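DNA topoisomerase 2-associated protein PAT1 (Saccharomyces cerevisiae, PDB 5LMG) activates mRNA decapping and represses translation in yeast, its C-terminal domain directly binding the decapping enzyme Dcp2 and the exonuclease Xrn1. Local coordinates at residues A[81-87]-A[120-124]; A[182-186]-A[234-238]. The protein carries 2 engineered substitutions. One frame throughout, in Å; residues are numbered along the deposited sequence.

Contact 1 of 2, residues A[81-87]-A[120-124]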
ATOM      1  N   TRP A  81     -25.427  -3.663 -10.758  1.00 47.42           N
ATOM      2  CA  TRP A  81     -24.864  -4.623  -9.807  1.00 47.74           C
ATOM      3  C   TRP A  81     -24.682  -5.990 -10.478  1.00 51.90           C
ATOM      4  O   TRP A  81     -23.601  -6.564 -10.383  1.00 50.37           O
ATOM      5  CB  TRP A  81     -25.717  -4.736  -8.515  1.00 47.10           C
ATOM      6  CG  TRP A  81     -25.288  -5.859  -7.604  1.00 48.86           C
ATOM      7  CD1 TRP A  81     -25.928  -7.050  -7.420  1.00 52.58           C
ATOM      8  CD2 TRP A  81     -24.077  -5.932  -6.829  1.00 48.31           C
ATOM      9  NE1 TRP A  81     -25.217  -7.842  -6.544  1.00 52.33           N
ATOM     10  CE2 TRP A  81     -24.074  -7.185  -6.172  1.00 52.95           C
ATOM     11  CE3 TRP A  81     -22.997  -5.055  -6.618  1.00 49.01           C
ATOM     12  CZ2 TRP A  81     -23.037  -7.581  -5.314  1.00 51.82           C
ATOM     13  CZ3 TRP A  81     -21.984  -5.438  -5.747  1.00 50.31           C
ATOM     14  CH2 TRP A  81     -22.008  -6.689  -5.110  1.00 51.20           C
ATOM     15  N   GLU A  82     -25.711  -6.462 -11.203  1.00 50.70           N
ATOM     16  CA  GLU A  82     -25.681  -7.740 -11.925  1.00 52.31           C
ATOM     17  C   GLU A  82     -24.617  -7.767 -13.036  1.00 57.30           C
ATOM     18  O   GLU A  82     -23.967  -8.796 -13.217  1.00 57.37           O
ATOM     19  CB  GLU A  82     -27.068  -8.101 -12.471  1.00 54.35           C
ATOM     20  CG  GLU A  82     -27.981  -8.719 -11.425  1.00 67.01           C
ATOM     21  CD  GLU A  82     -29.296  -9.246 -11.969  1.00 95.60           C
ATOM     22  OE1 GLU A  82     -29.281 -10.282 -12.672  1.00 99.81           O
ATOM     23  OE2 GLU A  82     -30.347  -8.634 -11.672  1.00 90.56           O
ATOM     24  N   ALA A  83     -24.397  -6.626 -13.724  1.00 53.78           N
ATOM     25  CA  ALA A  83     -23.388  -6.479 -14.788  1.00 53.56           C
ATOM     26  C   ALA A  83     -21.926  -6.554 -14.273  1.00 56.61           C
ATOM     27  O   ALA A  83     -21.006  -6.677 -15.081  1.00 56.49           O
ATOM     28  CB  ALA A  83     -23.618  -5.183 -15.554  1.00 54.10           C
ATOM     29  N   LEU A  84     -21.722  -6.516 -12.938  1.00 53.57           N
ATOM     30  CA  LEU A  84     -20.404  -6.591 -12.291  1.00 52.83           C
ATOM     31  C   LEU A  84     -19.882  -8.024 -12.049  1.00 59.49           C
ATOM     32  O   LEU A  84     -18.669  -8.208 -11.894  1.00 59.03           O
ATOM     33  CB  LEU A  84     -20.379  -5.792 -10.974  1.00 51.90           C
ATOM     34  CG  LEU A  84     -20.516  -4.270 -11.022  1.00 55.26           C
ATOM     35  CD1 LEU A  84     -20.593  -3.706  -9.618  1.00 55.24           C
ATOM     36  CD2 LEU A  84     -19.348  -3.620 -11.751  1.00 53.64           C
ATOM     37  N   HIS A  85     -20.795  -9.024 -11.984  1.00 58.77           N
ATOM     38  CA  HIS A  85     -20.507 -10.459 -11.792  1.00 59.87           C
ATOM     39  C   HIS A  85     -19.696 -10.782 -10.527  1.00 64.60           C
ATOM     40  O   HIS A  85     -18.793 -11.620 -10.587  1.00 64.78           O
ATOM     41  CB  HIS A  85     -19.824 -11.050 -13.049  1.00 61.14           C
ATOM     42  CG  HIS A  85     -20.694 -11.059 -14.263  1.00 65.32           C
ATOM     43  ND1 HIS A  85     -20.978  -9.899 -14.955  1.00 67.19           N
ATOM     44  CD2 HIS A  85     -21.302 -12.099 -14.879  1.00 68.13           C
ATOM     45  CE1 HIS A  85     -21.756 -10.262 -15.962  1.00 67.45           C
ATOM     46  NE2 HIS A  85     -21.979 -11.578 -15.957  1.00 68.31           N
ATOM     47  N   ILE A  86     -20.004 -10.121  -9.391  1.00 62.39           N
ATOM     48  CA  ILE A  86     -19.293 -10.348  -8.126  1.00 63.33           C
ATOM     49  C   ILE A  86     -19.647 -11.729  -7.526  1.00 71.00           C
ATOM     50  O   ILE A  86     -18.740 -12.449  -7.098  1.00 70.49           O
ATOM     51  CB  ILE A  86     -19.473  -9.160  -7.132  1.00 66.35           C
ATOM     52  CG1 ILE A  86     -18.365  -8.119  -7.343  1.00 66.82           C
ATOM     53  CG2 ILE A  86     -19.498  -9.594  -5.652  1.00 66.91           C
ATOM     54  CD1 ILE A  86     -18.815  -6.919  -7.970  1.00 77.66           C
ATOM     55  N   ASP A  87     -20.948 -12.102  -7.531  1.00 70.43           N
ATOM     56  CA  ASP A  87     -21.434 -13.387  -7.004  1.00 71.83           C
ATOM     57  C   ASP A  87     -21.263 -14.559  -8.000  1.00 78.68           C
ATOM     58  O   ASP A  87     -21.675 -15.688  -7.709  1.00 79.34           O
ATOM     59  CB  ASP A  87     -22.889 -13.263  -6.506  1.00 73.95           C
ATOM     60  CG  ASP A  87     -23.059 -12.383  -5.276  1.00 83.42           C
ATOM     61  OD1 ASP A  87     -22.321 -12.594  -4.285  1.00 82.68           O
ATOM     62  OD2 ASP A  87     -23.961 -11.517  -5.287  1.00 90.89           O
ATOM     63  N   GLN A 120     -23.178  -4.371  -0.575  1.00 44.03           N
ATOM     64  CA  GLN A 120     -22.686  -4.503  -1.953  1.00 43.40           C
ATOM     65  C   GLN A 120     -21.213  -4.063  -2.025  1.00 46.35           C
ATOM     66  O   GLN A 120     -20.386  -4.793  -2.580  1.00 45.60           O
ATOM     67  CB  GLN A 120     -23.547  -3.685  -2.931  1.00 44.52           C
ATOM     68  CG  GLN A 120     -24.881  -4.344  -3.271  1.00 45.78           C
ATOM     69  CD  GLN A 120     -25.756  -3.444  -4.107  1.00 52.60           C
ATOM     70  OE1 GLN A 120     -25.823  -2.229  -3.902  1.00 42.09           O
ATOM     71  NE2 GLN A 120     -26.447  -4.020  -5.075  1.00 45.33           N
ATOM     72  N   LYS A 121     -20.892  -2.902  -1.405  1.00 42.22           N
ATOM     73  CA  LYS A 121     -19.548  -2.335  -1.307  1.00 42.28           C
ATOM     74  C   LYS A 121     -18.622  -3.299  -0.524  1.00 47.14           C
ATOM     75  O   LYS A 121     -17.465  -3.475  -0.898  1.00 44.33           O
ATOM     76  CB  LYS A 121     -19.589  -0.966  -0.610  1.00 43.72           C
ATOM     77  CG  LYS A 121     -20.246   0.153  -1.405  1.00 48.95           C
ATOM     78  CD  LYS A 121     -20.395   1.397  -0.536  1.00 48.04           C
ATOM     79  CE  LYS A 121     -20.990   2.556  -1.288  1.00 46.90           C
ATOM     80  NZ  LYS A 121     -21.091   3.761  -0.425  1.00 45.96           N
ATOM     81  N   LEU A 122     -19.141  -3.908   0.568  1.00 45.67           N
ATOM     82  CA  LEU A 122     -18.402  -4.865   1.392  1.00 45.74           C
ATOM     83  C   LEU A 122     -18.092  -6.132   0.583  1.00 48.01           C
ATOM     84  O   LEU A 122     -16.969  -6.627   0.655  1.00 47.10           O
ATOM     85  CB  LEU A 122     -19.180  -5.176   2.691  1.00 46.60           C
ATOM     86  CG  LEU A 122     -18.439  -5.754   3.921  1.00 52.64           C
ATOM     87  CD1 LEU A 122     -18.681  -7.223   4.069  1.00 54.53           C
ATOM     88  CD2 LEU A 122     -16.960  -5.391   3.981  1.00 52.77           C
ATOM     89  N   LYS A 123     -19.054  -6.599  -0.249  1.00 44.77           N
ATOM     90  CA  LYS A 123     -18.878  -7.762  -1.138  1.00 44.86           C
ATOM     91  C   LYS A 123     -17.757  -7.541  -2.172  1.00 47.02           C
ATOM     92  O   LYS A 123     -17.025  -8.481  -2.493  1.00 46.01           O
ATOM     93  CB  LYS A 123     -20.187  -8.118  -1.849  1.00 47.64           C
ATOM     94  CG  LYS A 123     -21.103  -9.015  -1.029  1.00 56.38           C
ATOM     95  CD  LYS A 123     -22.387  -9.324  -1.798  1.00 70.00           C
ATOM     96  CE  LYS A 123     -23.349 -10.186  -1.017  1.00 80.79           C
ATOM     97  NZ  LYS A 123     -22.883 -11.596  -0.919  1.00 92.13           N
ATOM     98  N   ILE A 124     -17.616  -6.300  -2.665  1.00 44.15           N
ATOM     99  CA  ILE A 124     -16.558  -5.906  -3.608  1.00 44.19           C
ATOM    100  C   ILE A 124     -15.189  -6.012  -2.914  1.00 48.03           C
ATOM    101  O   ILE A 124     -14.289  -6.648  -3.462  1.00 47.13           O
ATOM    102  CB  ILE A 124     -16.821  -4.516  -4.246  1.00 46.56           C
ATOM    103  CG1 ILE A 124     -17.971  -4.623  -5.297  1.00 47.27           C
ATOM    104  CG2 ILE A 124     -15.528  -3.916  -4.857  1.00 46.63           C
ATOM    105  CD1 ILE A 124     -18.439  -3.346  -5.951  1.00 49.12           C
TER

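Contact 2 of 2, residues A[182-186]-A[234-238]. With EDO (1,2-ethanediol), chain L.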
ATOM      1  N   MET A 182     -12.172  -7.347  10.649  1.00 45.98           N
ATOM      2  CA  MET A 182     -11.549  -8.624  11.024  1.00 45.66           C
ATOM      3  C   MET A 182     -11.768  -9.638   9.901  1.00 48.66           C
ATOM      4  O   MET A 182     -10.813 -10.299   9.490  1.00 46.79           O
ATOM      5  CB  MET A 182     -12.059  -9.148  12.381  1.00 48.35           C
ATOM      6  CG  MET A 182     -11.638  -8.293  13.588  1.00 51.84           C
ATOM      7  SD  MET A 182      -9.850  -8.036  13.761  1.00 55.65           S
ATOM      8  CE  MET A 182      -9.763  -6.289  13.571  1.00 51.60           C
ATOM      9  N   GLY A 183     -12.986  -9.646   9.344  1.00 45.78           N
ATOM     10  CA  GLY A 183     -13.360 -10.480   8.207  1.00 46.11           C
ATOM     11  C   GLY A 183     -12.454 -10.271   6.998  1.00 49.05           C
ATOM     12  O   GLY A 183     -11.985 -11.247   6.406  1.00 48.55           O
ATOM     13  N   LEU A 184     -12.151  -8.999   6.656  1.00 46.02           N
ATOM     14  CA  LEU A 184     -11.292  -8.655   5.510  1.00 44.95           C
ATOM     15  C   LEU A 184      -9.841  -9.075   5.719  1.00 47.66           C
ATOM     16  O   LEU A 184      -9.202  -9.548   4.781  1.00 46.53           O
ATOM     17  CB  LEU A 184     -11.390  -7.156   5.136  1.00 44.74           C
ATOM     18  CG  LEU A 184     -12.766  -6.623   4.687  1.00 48.87           C
ATOM     19  CD1 LEU A 184     -12.713  -5.125   4.482  1.00 48.96           C
ATOM     20  CD2 LEU A 184     -13.241  -7.292   3.398  1.00 50.97           C
ATOM     21  N   LEU A 185      -9.334  -8.941   6.953  1.00 46.35           N
ATOM     22  CA  LEU A 185      -7.973  -9.344   7.321  1.00 46.58           C
ATOM     23  C   LEU A 185      -7.797 -10.856   7.171  1.00 48.88           C
ATOM     24  O   LEU A 185      -6.790 -11.308   6.613  1.00 47.19           O
ATOM     25  CB  LEU A 185      -7.672  -8.924   8.766  1.00 47.45           C
ATOM     26  CG  LEU A 185      -7.166  -7.500   8.952  1.00 52.18           C
ATOM     27  CD1 LEU A 185      -7.495  -6.993  10.349  1.00 52.92           C
ATOM     28  CD2 LEU A 185      -5.678  -7.401   8.670  1.00 53.96           C
ATOM     29  N   LEU A 186      -8.795 -11.625   7.647  1.00 45.80           N
ATOM     30  CA  LEU A 186      -8.822 -13.083   7.554  1.00 46.21           C
ATOM     31  C   LEU A 186      -8.904 -13.516   6.101  1.00 51.94           C
ATOM     32  O   LEU A 186      -8.213 -14.459   5.731  1.00 52.12           O
ATOM     33  CB  LEU A 186      -9.980 -13.685   8.372  1.00 46.53           C
ATOM     34  CG  LEU A 186      -9.775 -13.754   9.889  1.00 49.91           C
ATOM     35  CD1 LEU A 186     -11.068 -14.169  10.593  1.00 50.31           C
ATOM     36  CD2 LEU A 186      -8.633 -14.695  10.254  1.00 49.61           C
ATOM     37  N   THR A 234      -9.948 -10.200  19.770  1.00 57.22           N
ATOM     38  CA  THR A 234      -9.897 -10.933  18.505  1.00 55.63           C
ATOM     39  C   THR A 234      -8.790 -10.285  17.626  1.00 54.31           C
ATOM     40  O   THR A 234      -8.060 -11.009  16.944  1.00 50.31           O
ATOM     41  CB  THR A 234     -11.304 -11.007  17.864  1.00 64.83           C
ATOM     42  OG1 THR A 234     -12.120 -11.861  18.658  1.00 66.43           O
ATOM     43  CG2 THR A 234     -11.290 -11.562  16.450  1.00 62.81           C
ATOM     44  N   TRP A 235      -8.633  -8.934  17.710  1.00 50.66           N
ATOM     45  CA  TRP A 235      -7.605  -8.190  16.968  1.00 49.20           C
ATOM     46  C   TRP A 235      -6.198  -8.667  17.344  1.00 49.40           C
ATOM     47  O   TRP A 235      -5.400  -8.922  16.440  1.00 46.54           O
ATOM     48  CB  TRP A 235      -7.781  -6.650  17.083  1.00 48.11           C
ATOM     49  CG  TRP A 235      -6.659  -5.797  16.521  1.00 48.59           C
ATOM     50  CD1 TRP A 235      -6.100  -4.703  17.117  1.00 51.41           C
ATOM     51  CD2 TRP A 235      -5.979  -5.954  15.256  1.00 48.08           C
ATOM     52  NE1 TRP A 235      -5.114  -4.170  16.311  1.00 50.49           N
ATOM     53  CE2 TRP A 235      -5.002  -4.929  15.176  1.00 51.70           C
ATOM     54  CE3 TRP A 235      -6.067  -6.882  14.200  1.00 49.04           C
ATOM     55  CZ2 TRP A 235      -4.139  -4.797  14.078  1.00 50.63           C
ATOM     56  CZ3 TRP A 235      -5.180  -6.772  13.133  1.00 50.21           C
ATOM     57  CH2 TRP A 235      -4.245  -5.730  13.070  1.00 50.49           C
ATOM     58  N   ASN A 236      -5.922  -8.876  18.654  1.00 45.23           N
ATOM     59  CA  ASN A 236      -4.625  -9.389  19.121  1.00 45.39           C
ATOM     60  C   ASN A 236      -4.324 -10.764  18.483  1.00 49.01           C
ATOM     61  O   ASN A 236      -3.216 -10.981  17.976  1.00 47.84           O
ATOM     62  CB  ASN A 236      -4.567  -9.460  20.657  1.00 50.07           C
ATOM     63  CG  ASN A 236      -4.674  -8.112  21.344  1.00 74.42           C
ATOM     64  OD1 ASN A 236      -5.547  -7.892  22.188  1.00 74.93           O
ATOM     65  ND2 ASN A 236      -3.802  -7.170  20.994  1.00 60.13           N
ATOM     66  N   GLU A 237      -5.351 -11.641  18.421  1.00 45.09           N
ATOM     67  CA  GLU A 237      -5.270 -12.967  17.802  1.00 44.97           C
ATOM     68  C   GLU A 237      -5.014 -12.875  16.273  1.00 46.22           C
ATOM     69  O   GLU A 237      -4.147 -13.584  15.753  1.00 44.51           O
ATOM     70  CB  GLU A 237      -6.547 -13.803  18.096  1.00 46.77           C
ATOM     71  CG  GLU A 237      -6.810 -14.088  19.569  1.00 58.30           C
ATOM     72  CD  GLU A 237      -5.655 -14.695  20.345  1.00 81.99           C
ATOM     73  OE1 GLU A 237      -5.072 -15.697  19.867  1.00 65.89           O
ATOM     74  OE2 GLU A 237      -5.316 -14.151  21.421  1.00 81.34           O
ATOM     75  N   ILE A 238      -5.760 -12.003  15.566  1.00 42.54           N
ATOM     76  CA  ILE A 238      -5.662 -11.863  14.119  1.00 42.20           C
ATOM     77  C   ILE A 238      -4.332 -11.188  13.721  1.00 43.74           C
ATOM     78  O   ILE A 238      -3.697 -11.639  12.763  1.00 40.98           O
ATOM     79  CB  ILE A 238      -6.933 -11.208  13.514  1.00 45.32           C
ATOM     80  CG1 ILE A 238      -8.141 -12.182  13.724  1.00 46.40           C
ATOM     81  CG2 ILE A 238      -6.723 -10.860  12.017  1.00 44.46           C
ATOM     82  CD1 ILE A 238      -9.466 -11.707  13.320  1.00 51.94           C
TER
HETATM   83  C1  EDO L 808      -0.998  -9.322  19.844  1.00 57.25           C
HETATM   84  O1  EDO L 808      -0.734 -10.347  18.909  1.00 56.01           O
HETATM   85  C2  EDO L 808      -0.381  -8.002  19.341  1.00 58.91           C
HETATM   86  O2  EDO L 808      -1.059  -6.903  19.901  1.00 60.52           O

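Contact 1 of 2, residues A[81-87]-A[120-124]
The indole of W81 is the main bump of this contact. It projects from the short helix 78-82 toward helix 118-130 and sits in a hollow lined by Q120, K123 and I124. Q120 roofs one face of the indole. Its CG lies 3.8 Å from the centroid of the six-membered ring, almost on the ring normal, which makes a CH-pi contact. Its amide continues over the same face, with Q120 NE2 3.3 Å from W81 CG. The other end of that amide, OE1, is held by the backbone N of D117. I124 meets the ring at its edge, W81 CZ3 to I124 CG1 being 4.1 Å. The aliphatic part of K123 comes up obliquely, with its CD 4.0 Å from W81 CZ2.

A type I beta turn runs from E82 to H85. H85 has positive phi, and beyond it I86 packs on the same partner helix. I86 is a second bump. Its CD1 packs 3.6 Å from I124 CG1, and its CG2 lies 4.1 Å from K123 CB. L84 CD1 reaches I124 CD1 at 4.3 Å, so I124 is wedged among W81, L84 and I86. F96 of helix 95-99 also touches I86 and I124.

At the margin, D87 OD1 and K123 NZ form a salt bridge of 3.6 Å. This is structural packing that joins helix 78-82 and the E82-H85 turn to helix 118-130 in the helical PAT1-family (TPR-clan) domain. The chemistry implies that apolar and CH-pi packing hold the segments, with one rather long ion pair at the exposed border.

Contact 2 of 2, residues A[182-186]-A[234-238]
This is parallel helix-helix packing within the helical, TPR-clan fold of the domain. The local axes of 182-186 and 234-238 come within 11.0 Å and run 12° apart. M182 comes first and points toward the other helix. Its SD makes an oblique Met-aromatic contact with W235, 5.2 Å from the centroid of the six-membered ring. The same SD lies 3.7 Å from I238 CD1. A214 of helix 201-216 touches both M182 and W235. L184 is out of reach of 234-238 and packs on L125 of helix 118-130. L185 turns back to the interface. Its CB meets I238 CG2 at 3.9 Å, and its CD1 approaches W235. L186 closes the row with its CG 4.0 Å from I238 CD1, so I238 fits among M182, L185 and L186. A 1,2-ethanediol, probably from the crystallisation liquor, sits on N236, and its O1 donates a hydrogen bond to N236 O at 2.7 Å. Its O2 accepts a hydrogen bond from N236 ND2 at 3.0 Å.

In the fold
Contacts 1 and 2 follow one another along the chain, and contact 1 closes before contact 2 opens. Their centres are about 23 Å apart. Helix 118-130 joins them: it gives segment 120-124 to contact 1 and also packs against helix 178-191 of contact 2. The direct touch is L122 CD2 to L184 CD2 at 4.2 Å. Both leucines are out of reach of their partner segments and meet each other instead, so helix 118-130 and helix 178-191 are in direct contact there. Contact 1 lies about 22 Å from the centre of the chain and contact 2 about 19 Å, measured between centres. A bound magnesium ion lies about 5 Å from the side chain of Q120, near contact 1.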